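PDB 3NPK: geranyltranstransferase from Campylobacter jejuni, which probably catalyses the condensation of geranyl diphosphate with isopentenyl diphosphate to give farnesyl diphosphate and pyrophosphate in isoprenoid biosynthesis. Local coordinates for residues Asn145-Asp154 and Phe169-Leu178. Residues are numbered along the deposited sequence; the frame is centred on the assembly and turned at random.
Sequences NGMVIGQAID and FLHTHKTARL
K174 lies across G150 and reaches D154 one turn further along helix 147-156. Its chain is fully stretched, with CG anti to the backbone N (chi1 -178°). CB of K174 rests 3.8 Å from CA of G150. NZ ends in a salt bridge with D154, very short at 2.5 Å from NZ to OD2. OE1 of Q151 comes within 3.0 Å of CE of K174, but its angle to NZ is poor for a hydrogen bond.

L170 packs on the OD1 oxygen of D154. Its methyls CD1 and CD2 make this contact, while CG meets CG2 of I153 at 3.8 Å. CD1 of I153 touches the F169 ring, and F23 of the second subunit meets that ring edge-to-face.

M147 is a selenomethionine. Its CG lies 3.7 Å from O of K174, and SE runs beside CD2 of L178. Y75 and S76 of helix 59-80 also pack on M147.

ND1 of H173 donates to O of F169 (2.8 Å), which lies close to the plane of the imidazole and fixes its rotation. The H173 ring is sandwiched between F169 and the guanidinium of R177. NH1 of R177 gives a weak hydrogen bond to O of N145, just before the helix N-cap G146.

The axes of the two segments come within 6.5 Å. The backbones meet at G150, whose CA is 3.7 Å from CA of K174, and no side chain separates them there. This is close helix packing within the all-helical polyprenyl synthetase fold. The chemistry is divided along the crossing: a charge pair at one end, a guanidinium-carbonyl contact at the other, and tight backbone packing between. The salt bridge, made by a fully extended K174, ties the two helices together at the D154 end.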
# COMPACT_ATOMS: atom_id res chain seq x y z
N ASN A 145 -11.49 -0.25 -3.61
CA ASN A 145 -12.72 0.54 -3.81
C ASN A 145 -12.63 1.60 -4.91
O ASN A 145 -13.60 2.31 -5.20
CB ASN A 145 -13.16 1.18 -2.51
CG ASN A 145 -13.70 0.18 -1.56
OD1 ASN A 145 -14.81 -0.32 -1.74
ND2 ASN A 145 -12.92 -0.15 -0.54
N GLY A 146 -11.46 1.72 -5.53
CA GLY A 146 -11.27 2.76 -6.52
C GLY A 146 -10.29 2.33 -7.59
O GLY A 146 -10.58 1.47 -8.44
N MSE A 147 -9.08 2.88 -7.52
CA MSE A 147 -8.10 2.70 -8.57
C MSE A 147 -7.85 1.23 -8.92
O MSE A 147 -7.77 0.90 -10.10
CB MSE A 147 -6.80 3.37 -8.14
CG MSE A 147 -5.72 3.38 -9.19
SE MSE A 147 -4.13 4.24 -8.44
CE MSE A 147 -3.41 2.66 -7.53
N VAL A 148 -7.71 0.37 -7.92
CA VAL A 148 -7.33 -1.01 -8.23
C VAL A 148 -8.43 -1.79 -8.95
O VAL A 148 -8.15 -2.51 -9.91
CB VAL A 148 -6.81 -1.78 -7.01
CG1 VAL A 148 -6.46 -3.24 -7.43
CG2 VAL A 148 -5.58 -1.05 -6.41
N ILE A 149 -9.68 -1.65 -8.51
CA ILE A 149 -10.75 -2.35 -9.22
C ILE A 149 -10.91 -1.75 -10.62
O ILE A 149 -11.21 -2.48 -11.58
CB ILE A 149 -12.10 -2.40 -8.45
CG1 ILE A 149 -13.07 -3.40 -9.11
CG2 ILE A 149 -12.77 -1.04 -8.37
CD1 ILE A 149 -12.57 -4.84 -9.14
N GLY A 150 -10.71 -0.44 -10.77
CA GLY A 150 -10.73 0.19 -12.08
C GLY A 150 -9.69 -0.40 -13.02
O GLY A 150 -9.98 -0.73 -14.18
N GLN A 151 -8.47 -0.56 -12.53
CA GLN A 151 -7.43 -1.18 -13.35
C GLN A 151 -7.70 -2.66 -13.66
O GLN A 151 -7.48 -3.12 -14.79
CB GLN A 151 -6.07 -1.04 -12.67
CG GLN A 151 -4.91 -1.66 -13.45
CD GLN A 151 -4.63 -1.05 -14.85
OE1 GLN A 151 -5.39 -0.23 -15.37
NE2 GLN A 151 -3.52 -1.47 -15.46
N ALA A 152 -8.21 -3.40 -12.68
CA ALA A 152 -8.53 -4.81 -12.92
C ALA A 152 -9.59 -4.93 -14.02
O ALA A 152 -9.50 -5.78 -14.92
CB ALA A 152 -9.02 -5.50 -11.63
N ILE A 153 -10.60 -4.07 -13.95
CA ILE A 153 -11.64 -4.07 -14.97
C ILE A 153 -11.07 -3.66 -16.33
O ILE A 153 -11.34 -4.30 -17.35
CB ILE A 153 -12.80 -3.16 -14.54
CG1 ILE A 153 -13.57 -3.85 -13.41
CG2 ILE A 153 -13.73 -2.82 -15.72
CD1 ILE A 153 -14.63 -2.98 -12.73
N ASP A 154 -10.26 -2.61 -16.35
CA ASP A 154 -9.64 -2.15 -17.60
C ASP A 154 -8.84 -3.28 -18.27
O ASP A 154 -8.97 -3.53 -19.49
CB ASP A 154 -8.74 -0.95 -17.33
CG ASP A 154 -8.45 -0.11 -18.57
OD1 ASP A 154 -9.26 -0.08 -19.52
OD2 ASP A 154 -7.40 0.54 -18.58
N PHE A 169 -18.24 3.18 -15.28
CA PHE A 169 -17.81 2.59 -14.01
C PHE A 169 -16.30 2.40 -14.01
O PHE A 169 -15.59 2.75 -13.05
CB PHE A 169 -18.54 1.24 -13.80
CG PHE A 169 -18.26 0.59 -12.45
CD1 PHE A 169 -17.06 -0.10 -12.23
CD2 PHE A 169 -19.20 0.64 -11.42
CE1 PHE A 169 -16.81 -0.71 -11.01
CE2 PHE A 169 -18.95 0.02 -10.20
CZ PHE A 169 -17.75 -0.66 -10.00
N LEU A 170 -15.81 1.82 -15.10
CA LEU A 170 -14.37 1.56 -15.26
C LEU A 170 -13.57 2.84 -15.01
O LEU A 170 -12.68 2.87 -14.16
CB LEU A 170 -14.11 1.01 -16.67
CG LEU A 170 -12.70 0.59 -17.09
CD1 LEU A 170 -12.83 -0.18 -18.41
CD2 LEU A 170 -11.74 1.77 -17.25
N HIS A 171 -13.89 3.89 -15.74
CA HIS A 171 -13.09 5.11 -15.67
C HIS A 171 -13.28 5.86 -14.36
O HIS A 171 -12.34 6.45 -13.84
CB HIS A 171 -13.38 6.00 -16.88
CG HIS A 171 -12.70 5.51 -18.11
ND1 HIS A 171 -13.37 5.09 -19.24
CD2 HIS A 171 -11.38 5.35 -18.38
CE1 HIS A 171 -12.50 4.69 -20.15
NE2 HIS A 171 -11.28 4.86 -19.65
N THR A 172 -14.49 5.84 -13.83
CA THR A 172 -14.70 6.52 -12.56
C THR A 172 -13.84 5.89 -11.49
O THR A 172 -13.30 6.60 -10.64
CB THR A 172 -16.18 6.56 -12.15
OG1 THR A 172 -16.91 7.23 -13.17
CG2 THR A 172 -16.33 7.43 -10.91
N HIS A 173 -13.67 4.57 -11.53
CA HIS A 173 -12.87 3.91 -10.51
C HIS A 173 -11.38 4.02 -10.81
O HIS A 173 -10.58 4.29 -9.91
CB HIS A 173 -13.32 2.45 -10.32
CG HIS A 173 -14.63 2.33 -9.61
ND1 HIS A 173 -15.84 2.58 -10.23
CD2 HIS A 173 -14.92 2.02 -8.32
CE1 HIS A 173 -16.82 2.44 -9.35
NE2 HIS A 173 -16.29 2.09 -8.19
N LYS A 174 -11.01 3.78 -12.08
CA LYS A 174 -9.60 3.73 -12.45
C LYS A 174 -8.88 5.07 -12.25
O LYS A 174 -7.76 5.10 -11.72
CB LYS A 174 -9.44 3.26 -13.90
CG LYS A 174 -8.00 3.15 -14.32
CD LYS A 174 -7.85 2.54 -15.71
CE LYS A 174 -6.37 2.48 -16.04
NZ LYS A 174 -6.08 2.34 -17.48
N THR A 175 -9.50 6.16 -12.68
CA THR A 175 -8.84 7.47 -12.56
C THR A 175 -9.61 8.53 -11.81
O THR A 175 -9.00 9.37 -11.12
CB THR A 175 -8.45 8.05 -13.91
OG1 THR A 175 -9.61 8.11 -14.74
CG2 THR A 175 -7.45 7.15 -14.62
N ALA A 176 -10.94 8.53 -11.89
CA ALA A 176 -11.66 9.68 -11.32
C ALA A 176 -11.63 9.68 -9.80
O ALA A 176 -11.55 10.74 -9.19
CB ALA A 176 -13.10 9.74 -11.81
N ARG A 177 -11.70 8.51 -9.17
CA ARG A 177 -11.77 8.49 -7.72
C ARG A 177 -10.51 9.05 -7.05
O ARG A 177 -10.61 9.74 -6.05
CB ARG A 177 -12.15 7.10 -7.17
CG ARG A 177 -13.69 6.89 -7.23
CD ARG A 177 -14.16 5.64 -6.52
NE ARG A 177 -15.62 5.53 -6.63
CZ ARG A 177 -16.37 4.66 -5.96
NH1 ARG A 177 -15.82 3.80 -5.12
NH2 ARG A 177 -17.68 4.68 -6.13
N LEU A 178 -9.34 8.79 -7.62
CA LEU A 178 -8.10 9.33 -7.05
C LEU A 178 -8.00 10.86 -7.24
O LEU A 178 -7.48 11.57 -6.37
CB LEU A 178 -6.87 8.62 -7.62
CG LEU A 178 -5.56 8.94 -6.88
CD1 LEU A 178 -5.63 8.52 -5.43
CD2 LEU A 178 -4.37 8.28 -7.56
O HOH W 1 -16.82 1.12 -3.25